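Local coordinates for AB hydrolase-1 domain-containing protein (Parabacteroides distasonis, PDB 4Q34) that is probably an esterase of the alpha/beta hydrolase family, though its substrate is not known, at residues Phe37-Phe51 and Phe72-Val86. Sequence-based numbering, arbitrary orientation. Where two conformers were deposited one is given.
Sequences FYQKPVGARKYPLVF and FQNIFLRRRFCVYLV
The carbonyl O of Arg-79 takes two bonds from Arg-45: Arg-45 NE lies 2.7 Å from Arg-79 O, and Arg-45 NH2 lies 3.0 Å from Arg-79 O. Both nitrogens reach it side-on, with the oxygen close to the guanidinium plane. The Arg-45 chain runs extended from CG to NE, with chi2 at 172°, which lays CD 3.4 Å above the centre of the Phe-81 ring. Leu-49 CD1 packs on the opposite face of that ring. An alanine in place of Arg-45 would probably leave the Arg-79 carbonyl without both donors and bare one face of Phe-81. Arg-80, at positive phi, is the C-prime residue of the Schellman motif that ends helix 72-78. Its NE gives an almost straight bond (178°) to Gly-43 O, 2.8 Å away, in the turn 41-44. In the sheet, Tyr-38 CB sits over the Tyr-84 ring, and Phe-51 CE2 meets Val-83 CG1 at 3.4 Å. Strand 83-87 is the middle one of three, antiparallel to 28-41 and parallel to 49-52. Strands 49-52 and 83-87 form, with helix 72-78 between them in the chain, a beta-alpha-beta unit of the alpha/beta hydrolase fold. Helix 306-319 packs on Phe-72 and Phe-76, and helix 153-167 covers Val-50 and Val-86 on the other face.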
ATOM      1  N   PHE A  37      -5.606  -2.664   5.177  1.00 15.59           N
ATOM      2  CA  PHE A  37      -6.677  -2.937   4.219  1.00 16.99           C
ATOM      3  C   PHE A  37      -7.352  -4.209   4.699  1.00 16.73           C
ATOM      4  O   PHE A  37      -6.666  -5.176   5.038  1.00 16.02           O
ATOM      5  CB  PHE A  37      -6.109  -3.138   2.812  1.00 18.36           C
ATOM      6  CG  PHE A  37      -7.153  -3.477   1.791  1.00 16.93           C
ATOM      7  CD1 PHE A  37      -7.909  -2.502   1.173  1.00 20.53           C
ATOM      8  CD2 PHE A  37      -7.351  -4.805   1.416  1.00 18.85           C
ATOM      9  CE1 PHE A  37      -8.885  -2.838   0.215  1.00 21.76           C
ATOM     10  CE2 PHE A  37      -8.311  -5.138   0.458  1.00 19.38           C
ATOM     11  CZ  PHE A  37      -9.067  -4.158  -0.146  1.00 19.30           C
ATOM     12  N   TYR A  38      -8.686  -4.232   4.725  1.00 16.64           N
ATOM     13  CA  TYR A  38      -9.389  -5.362   5.282  1.00 16.55           C
ATOM     14  C   TYR A  38     -10.522  -5.800   4.379  1.00 16.40           C
ATOM     15  O   TYR A  38     -11.101  -5.010   3.633  1.00 15.29           O
ATOM     16  CB  TYR A  38      -9.923  -5.067   6.703  1.00 18.11           C
ATOM     17  CG  TYR A  38     -11.159  -4.180   6.680  1.00 18.59           C
ATOM     18  CD1 TYR A  38     -11.041  -2.790   6.624  1.00 21.05           C
ATOM     19  CD2 TYR A  38     -12.441  -4.734   6.628  1.00 24.46           C
ATOM     20  CE1 TYR A  38     -12.160  -1.976   6.554  1.00 23.51           C
ATOM     21  CE2 TYR A  38     -13.556  -3.926   6.560  1.00 24.09           C
ATOM     22  CZ  TYR A  38     -13.412  -2.554   6.511  1.00 24.50           C
ATOM     23  OH  TYR A  38     -14.546  -1.768   6.457  1.00 25.53           O
ATOM     24  N   GLN A  39     -10.844  -7.080   4.471  1.00 17.05           N
ATOM     25  CA  GLN A  39     -12.028  -7.602   3.775  1.00 18.43           C
ATOM     26  C   GLN A  39     -12.742  -8.557   4.686  1.00 17.67           C
ATOM     27  O   GLN A  39     -12.097  -9.416   5.317  1.00 16.74           O
ATOM     28  CB  GLN A  39     -11.558  -8.342   2.503  1.00 18.18           C
ATOM     29  CG  GLN A  39     -10.818  -7.474   1.508  1.00 17.16           C
ATOM     30  CD  GLN A  39     -10.468  -8.208   0.242  1.00 18.58           C
ATOM     31  OE1 GLN A  39      -9.585  -9.091   0.221  1.00 18.79           O
ATOM     32  NE2 GLN A  39     -11.101  -7.811  -0.840  1.00 18.97           N
ATOM     33  N   LYS A  40     -14.074  -8.401   4.784  1.00 18.39           N
ATOM     34  CA  LYS A  40     -14.933  -9.263   5.577  1.00 19.83           C
ATOM     35  C   LYS A  40     -15.788 -10.069   4.606  1.00 18.35           C
ATOM     36  O   LYS A  40     -16.515  -9.487   3.790  1.00 19.05           O
ATOM     37  CB  LYS A  40     -15.885  -8.435   6.458  1.00 19.90           C
ATOM     38  CG  LYS A  40     -15.174  -7.436   7.337  1.00 25.44           C
ATOM     39  CD  LYS A  40     -16.034  -7.018   8.524  1.00 32.33           C
ATOM     40  CE  LYS A  40     -15.318  -5.952   9.352  1.00 36.35           C
ATOM     41  NZ  LYS A  40     -16.240  -5.248  10.293  1.00 37.52           N
ATOM     42  N   PRO A  41     -15.670 -11.390   4.635  1.00 18.10           N
ATOM     43  CA  PRO A  41     -16.516 -12.231   3.802  1.00 17.13           C
ATOM     44  C   PRO A  41     -17.920 -12.376   4.339  1.00 19.79           C
ATOM     45  O   PRO A  41     -18.174 -12.182   5.542  1.00 21.01           O
ATOM     46  CB  PRO A  41     -15.803 -13.563   3.804  1.00 19.11           C
ATOM     47  CG  PRO A  41     -15.104 -13.627   5.138  1.00 19.12           C
ATOM     48  CD  PRO A  41     -14.807 -12.180   5.531  1.00 18.22           C
ATOM     49  N   VAL A  42     -18.835 -12.691   3.440  1.00 23.23           N
ATOM     50  CA  VAL A  42     -20.150 -13.162   3.841  1.00 25.15           C
ATOM     51  C   VAL A  42     -19.981 -14.382   4.729  1.00 25.46           C
ATOM     52  O   VAL A  42     -19.182 -15.278   4.435  1.00 25.02           O
ATOM     53  CB  VAL A  42     -21.018 -13.502   2.619  1.00 25.21           C
ATOM     54  CG1 VAL A  42     -22.345 -14.182   3.020  1.00 30.85           C
ATOM     55  CG2 VAL A  42     -21.335 -12.237   1.834  1.00 25.96           C
ATOM     56  N   GLY A  43     -20.697 -14.364   5.844  1.00 23.39           N
ATOM     57  CA  GLY A  43     -20.675 -15.469   6.787  1.00 29.93           C
ATOM     58  C   GLY A  43     -19.354 -15.622   7.540  1.00 31.22           C
ATOM     59  O   GLY A  43     -18.942 -16.743   7.832  1.00 27.66           O
ATOM     60  N   ALA A  44     -18.701 -14.495   7.841  1.00 24.54           N
ATOM     61  CA  ALA A  44     -17.390 -14.486   8.474  1.00 23.80           C
ATOM     62  C   ALA A  44     -17.356 -15.232   9.810  1.00 23.28           C
ATOM     63  O   ALA A  44     -18.303 -15.176  10.611  1.00 24.07           O
ATOM     64  CB  ALA A  44     -16.904 -13.073   8.676  1.00 23.29           C
ATOM     65  N   ARG A  45     -16.243 -15.910  10.034  1.00 20.37           N
ATOM     66  CA  ARG A  45     -15.922 -16.562  11.268  1.00 19.23           C
ATOM     67  C   ARG A  45     -15.690 -15.531  12.383  1.00 22.43           C
ATOM     68  O   ARG A  45     -15.496 -14.349  12.130  1.00 20.31           O
ATOM     69  CB  ARG A  45     -14.680 -17.450  11.102  1.00 18.44           C
ATOM     70  CG  ARG A  45     -14.819 -18.561  10.060  1.00 19.08           C
ATOM     71  CD  ARG A  45     -13.531 -19.297   9.790  1.00 18.79           C
ATOM     72  NE  ARG A  45     -13.668 -20.159   8.622  1.00 19.67           N
ATOM     73  CZ  ARG A  45     -14.336 -21.303   8.597  1.00 21.91           C
ATOM     74  NH1 ARG A  45     -14.812 -21.817   9.714  1.00 21.34           N
ATOM     75  NH2 ARG A  45     -14.440 -21.981   7.460  1.00 21.05           N
ATOM     76  N   LYS A  46     -15.731 -15.998  13.623  1.00 21.34           N
ATOM     77  CA  LYS A  46     -15.713 -15.127  14.793  1.00 21.72           C
ATOM     78  C   LYS A  46     -14.449 -14.274  14.954  1.00 20.00           C
ATOM     79  O   LYS A  46     -14.517 -13.127  15.385  1.00 20.51           O
ATOM     80  CB  LYS A  46     -15.875 -15.981  16.033  1.00 24.71           C
ATOM     81  CG  LYS A  46     -16.087 -15.147  17.279  1.00 35.93           C
ATOM     82  CD  LYS A  46     -16.358 -15.980  18.517  1.00 43.48           C
ATOM     83  CE  LYS A  46     -16.816 -15.055  19.640  1.00 52.32           C
ATOM     84  NZ  LYS A  46     -16.357 -15.541  20.965  1.00 60.85           N
ATOM     85  N   TYR A  47     -13.290 -14.826  14.607  1.00 20.48           N
ATOM     86  CA  TYR A  47     -12.027 -14.158  14.863  1.00 19.65           C
ATOM     87  C   TYR A  47     -11.375 -13.769  13.550  1.00 18.81           C
ATOM     88  O   TYR A  47     -11.176 -14.623  12.683  1.00 20.19           O
ATOM     89  CB  TYR A  47     -11.062 -15.016  15.682  1.00 21.34           C
ATOM     90  CG  TYR A  47     -11.636 -15.442  17.006  1.00 23.38           C
ATOM     91  CD1 TYR A  47     -11.906 -14.519  18.001  1.00 24.89           C
ATOM     92  CD2 TYR A  47     -11.986 -16.763  17.223  1.00 30.04           C
ATOM     93  CE1 TYR A  47     -12.427 -14.923  19.216  1.00 27.88           C
ATOM     94  CE2 TYR A  47     -12.520 -17.173  18.430  1.00 37.44           C
ATOM     95  CZ  TYR A  47     -12.738 -16.248  19.422  1.00 36.92           C
ATOM     96  OH  TYR A  47     -13.275 -16.679  20.612  1.00 38.81           O
ATOM     97  N   PRO A  48     -11.072 -12.468  13.392  1.00 18.63           N
ATOM     98  CA  PRO A  48     -10.359 -12.042  12.230  1.00 18.40           C
ATOM     99  C   PRO A  48      -8.898 -12.495  12.280  1.00 18.57           C
ATOM    100  O   PRO A  48      -8.356 -12.729  13.381  1.00 16.64           O
ATOM    101  CB  PRO A  48     -10.425 -10.507  12.320  1.00 20.91           C
ATOM    102  CG  PRO A  48     -10.646 -10.215  13.773  1.00 24.06           C
ATOM    103  CD  PRO A  48     -11.503 -11.338  14.244  1.00 20.76           C
ATOM    104  N   LEU A  49      -8.305 -12.597  11.103  1.00 16.62           N
ATOM    105  CA  LEU A  49      -6.876 -12.798  10.939  1.00 15.44           C
ATOM    106  C   LEU A  49      -6.171 -11.476  10.597  1.00 16.74           C
ATOM    107  O   LEU A  49      -6.571 -10.770   9.681  1.00 17.82           O
ATOM    108  CB  LEU A  49      -6.623 -13.828   9.858  1.00 17.36           C
ATOM    109  CG  LEU A  49      -7.360 -15.137   9.967  1.00 17.73           C
ATOM    110  CD1 LEU A  49      -6.981 -16.025   8.817  1.00 20.26           C
ATOM    111  CD2 LEU A  49      -7.079 -15.837  11.290  1.00 21.31           C
ATOM    112  N   VAL A  50      -5.112 -11.145  11.348  1.00 15.42           N
ATOM    113  CA  VAL A  50      -4.297  -9.970  11.144  1.00 14.95           C
ATOM    114  C   VAL A  50      -2.905 -10.442  10.743  1.00 15.82           C
ATOM    115  O   VAL A  50      -2.313 -11.262  11.434  1.00 16.24           O
ATOM    116  CB  VAL A  50      -4.229  -9.122  12.419  1.00 16.84           C
ATOM    117  CG1 VAL A  50      -3.298  -7.943  12.205  1.00 17.66           C
ATOM    118  CG2 VAL A  50      -5.629  -8.702  12.872  1.00 17.74           C
ATOM    119  N   PHE A  51      -2.423  -9.931   9.606  1.00 16.40           N
ATOM    120  CA  PHE A  51      -1.159 -10.371   9.032  1.00 15.45           C
ATOM    121  C   PHE A  51      -0.078  -9.324   9.155  1.00 18.04           C
ATOM    122  O   PHE A  51      -0.286  -8.175   8.744  1.00 18.76           O
ATOM    123  CB  PHE A  51      -1.378 -10.745   7.557  1.00 18.34           C
ATOM    124  CG  PHE A  51      -2.268 -11.938   7.356  1.00 19.63           C
ATOM    125  CD1 PHE A  51      -1.766 -13.221   7.347  1.00 17.15           C
ATOM    126  CD2 PHE A  51      -3.609 -11.783   7.161  1.00 20.75           C
ATOM    127  CE1 PHE A  51      -2.571 -14.317   7.156  1.00 20.95           C
ATOM    128  CE2 PHE A  51      -4.430 -12.879   6.968  1.00 22.32           C
ATOM    129  CZ  PHE A  51      -3.925 -14.150   6.970  1.00 21.00           C
ATOM    130  N   PHE A  72      -2.341 -15.702   0.839  1.00 16.64           N
ATOM    131  CA  PHE A  72      -3.170 -15.879   2.022  1.00 15.94           C
ATOM    132  C   PHE A  72      -4.326 -14.873   2.094  1.00 16.74           C
ATOM    133  O   PHE A  72      -5.389 -15.184   2.624  1.00 16.80           O
ATOM    134  CB  PHE A  72      -2.308 -15.783   3.302  1.00 18.25           C
ATOM    135  CG  PHE A  72      -1.604 -17.068   3.669  1.00 16.56           C
ATOM    136  CD1 PHE A  72      -1.481 -18.120   2.767  1.00 16.14           C
ATOM    137  CD2 PHE A  72      -1.096 -17.247   4.946  1.00 18.51           C
ATOM    138  CE1 PHE A  72      -0.819 -19.295   3.134  1.00 18.19           C
ATOM    139  CE2 PHE A  72      -0.446 -18.416   5.316  1.00 18.86           C
ATOM    140  CZ  PHE A  72      -0.331 -19.452   4.411  1.00 19.06           C
ATOM    141  N   GLN A  73      -4.101 -13.660   1.584  1.00 16.42           N
ATOM    142  CA  GLN A  73      -5.169 -12.676   1.538  1.00 17.88           C
ATOM    143  C   GLN A  73      -6.458 -13.273   0.904  1.00 17.52           C
ATOM    144  O   GLN A  73      -7.571 -13.127   1.442  1.00 18.54           O
ATOM    145  CB  GLN A  73      -4.735 -11.437   0.766  1.00 17.54           C
ATOM    146  CG  GLN A  73      -5.833 -10.370   0.704  1.00 18.50           C
ATOM    147  CD  GLN A  73      -5.366  -9.070   0.086  1.00 19.46           C
ATOM    148  OE1 GLN A  73      -4.491  -9.053  -0.747  1.00 19.58           O
ATOM    149  NE2 GLN A  73      -5.912  -7.946   0.564  1.00 23.37           N
ATOM    150  N   ASN A  74      -6.300 -13.878  -0.276  1.00 16.04           N
ATOM    151  CA  ASN A  74      -7.397 -14.491  -0.999  1.00 16.75           C
ATOM    152  C   ASN A  74      -7.814 -15.840  -0.415  1.00 18.64           C
ATOM    153  O   ASN A  74      -9.034 -16.121  -0.283  1.00 18.51           O
ATOM    154  CB  ASN A  74      -7.043 -14.680  -2.468  1.00 18.31           C
ATOM    155  CG  ASN A  74      -7.019 -13.383  -3.256  1.00 16.30           C
ATOM    156  OD1 ASN A  74      -6.811 -12.278  -2.713  1.00 18.08           O
ATOM    157  ND2 ASN A  74      -7.206 -13.514  -4.546  1.00 17.64           N
ATOM    158  N   ILE A  75      -6.827 -16.656  -0.069  1.00 18.35           N
ATOM    159  CA  ILE A  75      -7.102 -18.006   0.405  1.00 18.82           C
ATOM    160  C   ILE A  75      -7.936 -18.005   1.692  1.00 18.37           C
ATOM    161  O   ILE A  75      -8.911 -18.743   1.810  1.00 17.91           O
ATOM    162  CB  ILE A  75      -5.795 -18.764   0.638  1.00 19.95           C
ATOM    163  CG1 ILE A  75      -5.108 -19.022  -0.693  1.00 19.72           C
ATOM    164  CG2 ILE A  75      -6.026 -20.109   1.389  1.00 20.59           C
ATOM    165  CD1 ILE A  75      -3.652 -19.433  -0.576  1.00 19.56           C
ATOM    166  N   PHE A  76      -7.562 -17.173   2.662  1.00 17.86           N
ATOM    167  CA  PHE A  76      -8.290 -17.142   3.925  1.00 18.16           C
ATOM    168  C   PHE A  76      -9.602 -16.388   3.854  1.00 18.03           C
ATOM    169  O   PHE A  76     -10.522 -16.751   4.561  1.00 19.18           O
ATOM    170  CB  PHE A  76      -7.384 -16.723   5.089  1.00 17.56           C
ATOM    171  CG  PHE A  76      -6.457 -17.842   5.478  1.00 17.78           C
ATOM    172  CD1 PHE A  76      -6.940 -18.900   6.248  1.00 19.11           C
ATOM    173  CD2 PHE A  76      -5.197 -17.935   4.921  1.00 18.59           C
ATOM    174  CE1 PHE A  76      -6.141 -19.971   6.542  1.00 19.54           C
ATOM    175  CE2 PHE A  76      -4.361 -19.030   5.208  1.00 18.97           C
ATOM    176  CZ  PHE A  76      -4.843 -20.051   6.005  1.00 20.54           C
ATOM    177  N   LEU A  77      -9.702 -15.404   2.947  1.00 18.22           N
ATOM    178  CA  LEU A  77     -10.983 -14.756   2.689  1.00 17.46           C
ATOM    179  C   LEU A  77     -11.964 -15.772   2.119  1.00 17.43           C
ATOM    180  O   LEU A  77     -13.130 -15.815   2.534  1.00 19.75           O
ATOM    181  CB  LEU A  77     -10.789 -13.602   1.693  1.00 17.46           C
ATOM    182  CG  LEU A  77     -12.046 -12.798   1.378  1.00 18.35           C
ATOM    183  CD1 LEU A  77     -12.597 -12.168   2.643  1.00 19.34           C
ATOM    184  CD2 LEU A  77     -11.713 -11.751   0.320  1.00 21.67           C
ATOM    185  N   ARG A  78     -11.491 -16.608   1.207  1.00 17.44           N
ATOM    186  CA  ARG A  78     -12.333 -17.663   0.610  1.00 18.69           C
ATOM    187  C   ARG A  78     -12.813 -18.672   1.654  1.00 19.75           C
ATOM    188  O   ARG A  78     -13.925 -19.225   1.556  1.00 21.17           O
ATOM    189  CB  ARG A  78     -11.589 -18.353  -0.536  1.00 21.21           C
ATOM    190  CG  ARG A  78     -12.482 -19.309  -1.287  1.00 25.41           C
ATOM    191  CD  ARG A  78     -11.784 -19.832  -2.537  1.00 28.82           C
ATOM    192  NE  ARG A  78     -11.644 -18.769  -3.531  1.00 31.15           N
ATOM    193  CZ  ARG A  78     -10.491 -18.210  -3.880  1.00 29.28           C
ATOM    194  NH1 ARG A  78      -9.349 -18.668  -3.390  1.00 29.50           N
ATOM    195  NH2 ARG A  78     -10.500 -17.231  -4.778  1.00 31.15           N
ATOM    196  N   ARG A  79     -12.002 -18.892   2.661  1.00 19.85           N
ATOM    197  CA  ARG A  79     -12.304 -19.776   3.784  1.00 19.84           C
ATOM    198  C   ARG A  79     -13.123 -19.122   4.895  1.00 19.39           C
ATOM    199  O   ARG A  79     -13.254 -19.666   5.992  1.00 20.02           O
ATOM    200  CB  ARG A  79     -10.990 -20.333   4.318  1.00 20.01           C
ATOM    201  CG  ARG A  79     -10.283 -21.212   3.302  1.00 20.81           C
ATOM    202  CD  ARG A  79      -8.934 -21.749   3.745  1.00 20.97           C
ATOM    203  NE  ARG A  79      -8.324 -22.470   2.615  1.00 22.09           N
ATOM    204  CZ  ARG A  79      -7.419 -23.435   2.705  1.00 25.60           C
ATOM    205  NH1 ARG A  79      -6.940 -23.833   3.888  1.00 23.12           N
ATOM    206  NH2 ARG A  79      -6.986 -23.997   1.577  1.00 23.10           N
ATOM    207  N   ARG A  80     -13.614 -17.930   4.589  1.00 18.73           N
ATOM    208  CA  ARG A  80     -14.570 -17.170   5.390  1.00 20.78           C
ATOM    209  C   ARG A  80     -14.005 -16.476   6.610  1.00 19.37           C
ATOM    210  O   ARG A  80     -14.734 -16.233   7.556  1.00 19.82           O
ATOM    211  CB  ARG A  80     -15.789 -18.016   5.757  1.00 23.45           C
ATOM    212  CG  ARG A  80     -16.555 -18.523   4.548  1.00 32.26           C
ATOM    213  CD  ARG A  80     -18.008 -18.881   4.903  1.00 37.26           C
ATOM    214  NE  ARG A  80     -18.183 -19.055   6.354  1.00 40.72           N
ATOM    215  CZ  ARG A  80     -18.045 -20.194   7.035  1.00 40.53           C
ATOM    216  NH1 ARG A  80     -17.770 -21.342   6.425  1.00 55.88           N
ATOM    217  NH2 ARG A  80     -18.209 -20.182   8.345  1.00 42.89           N
ATOM    218  N   PHE A  81     -12.701 -16.192   6.601  1.00 19.35           N
ATOM    219  CA  PHE A  81     -12.113 -15.341   7.621  1.00 16.43           C
ATOM    220  C   PHE A  81     -12.114 -13.878   7.146  1.00 18.34           C
ATOM    221  O   PHE A  81     -11.794 -13.588   5.977  1.00 17.52           O
ATOM    222  CB  PHE A  81     -10.670 -15.719   7.935  1.00 18.58           C
ATOM    223  CG  PHE A  81     -10.494 -17.055   8.602  1.00 16.72           C
ATOM    224  CD1 PHE A  81     -10.401 -18.207   7.828  1.00 16.31           C
ATOM    225  CD2 PHE A  81     -10.388 -17.166   9.988  1.00 16.88           C
ATOM    226  CE1 PHE A  81     -10.208 -19.436   8.423  1.00 19.12           C
ATOM    227  CE2 PHE A  81     -10.161 -18.395  10.585  1.00 18.24           C
ATOM    228  CZ  PHE A  81     -10.071 -19.532   9.784  1.00 17.33           C
ATOM    229  N   CYS A  82     -12.402 -12.962   8.081  1.00 18.88           N
ATOM    230  CA  CYS A  82     -12.034 -11.555   7.906  0.75 17.50           C
ATOM    231  C   CYS A  82     -10.536 -11.471   7.885  1.00 17.24           C
ATOM    232  O   CYS A  82      -9.880 -12.052   8.761  1.00 19.32           O
ATOM    233  CB  CYS A  82     -12.563 -10.644   9.016  0.75 17.90           C
ATOM    234  SG  CYS A  82     -14.346 -10.682   9.157  0.75 19.91           S
ATOM    235  N   VAL A  83     -10.001 -10.761   6.905  1.00 16.88           N
ATOM    236  CA  VAL A  83      -8.578 -10.660   6.754  1.00 16.51           C
ATOM    237  C   VAL A  83      -8.170  -9.174   6.790  1.00 17.24           C
ATOM    238  O   VAL A  83      -8.698  -8.376   6.015  1.00 17.20           O
ATOM    239  CB  VAL A  83      -8.094 -11.298   5.438  1.00 19.72           C
ATOM    240  CG1 VAL A  83      -6.660 -10.965   5.173  1.00 25.66           C
ATOM    241  CG2 VAL A  83      -8.323 -12.813   5.429  1.00 21.33           C
ATOM    242  N   TYR A  84      -7.179  -8.862   7.641  1.00 15.49           N
ATOM    243  CA  TYR A  84      -6.606  -7.548   7.793  1.00 15.90           C
ATOM    244  C   TYR A  84      -5.156  -7.611   7.371  1.00 16.05           C
ATOM    245  O   TYR A  84      -4.351  -8.288   7.993  1.00 18.54           O
ATOM    246  CB  TYR A  84      -6.713  -7.069   9.255  1.00 16.40           C
ATOM    247  CG  TYR A  84      -8.100  -6.760   9.668  1.00 16.31           C
ATOM    248  CD1 TYR A  84      -9.006  -7.770   9.900  1.00 17.56           C
ATOM    249  CD2 TYR A  84      -8.528  -5.426   9.792  1.00 18.72           C
ATOM    250  CE1 TYR A  84     -10.331  -7.471  10.249  1.00 19.50           C
ATOM    251  CE2 TYR A  84      -9.834  -5.129  10.153  1.00 17.77           C
ATOM    252  CZ  TYR A  84     -10.723  -6.143  10.359  1.00 20.70           C
ATOM    253  OH  TYR A  84     -12.007  -5.809  10.710  1.00 20.53           O
ATOM    254  N   LEU A  85      -4.826  -6.945   6.277  1.00 15.84           N
ATOM    255  CA  LEU A  85      -3.438  -6.869   5.794  0.50 16.03           C
ATOM    256  C   LEU A  85      -2.861  -5.528   6.244  1.00 17.53           C
ATOM    257  O   LEU A  85      -3.504  -4.489   6.056  1.00 19.99           O
ATOM    258  CB  LEU A  85      -3.384  -6.963   4.254  0.50 16.91           C
ATOM    259  CG  LEU A  85      -3.556  -8.323   3.527  0.50 16.45           C
ATOM    260  CD1 LEU A  85      -2.763  -8.361   2.238  0.50 17.92           C
ATOM    261  CD2 LEU A  85      -3.166  -9.527   4.376  0.50 16.67           C
ATOM    262  N   VAL A  86      -1.623  -5.522   6.752  1.00 16.70           N
ATOM    263  CA  VAL A  86      -1.091  -4.323   7.365  1.00 15.40           C
ATOM    264  C   VAL A  86       0.247  -3.947   6.724  1.00 14.59           C
ATOM    265  O   VAL A  86       1.060  -4.841   6.410  1.00 16.45           O
ATOM    266  CB  VAL A  86      -0.916  -4.545   8.904  1.00 16.21           C
ATOM    267  CG1 VAL A  86      -0.386  -3.276   9.565  1.00 16.18           C
ATOM    268  CG2 VAL A  86      -2.238  -5.030   9.555  1.00 18.07           C
TER
HETATM  269  O   HOH W   1      -8.719 -10.541   2.332  1.00 34.52           O
HETATM  270  O   HOH W   2     -13.021 -14.083  10.673  1.00 19.66           O
HETATM  271  O   HOH W   3       1.389  -7.465   6.694  1.00 19.65           O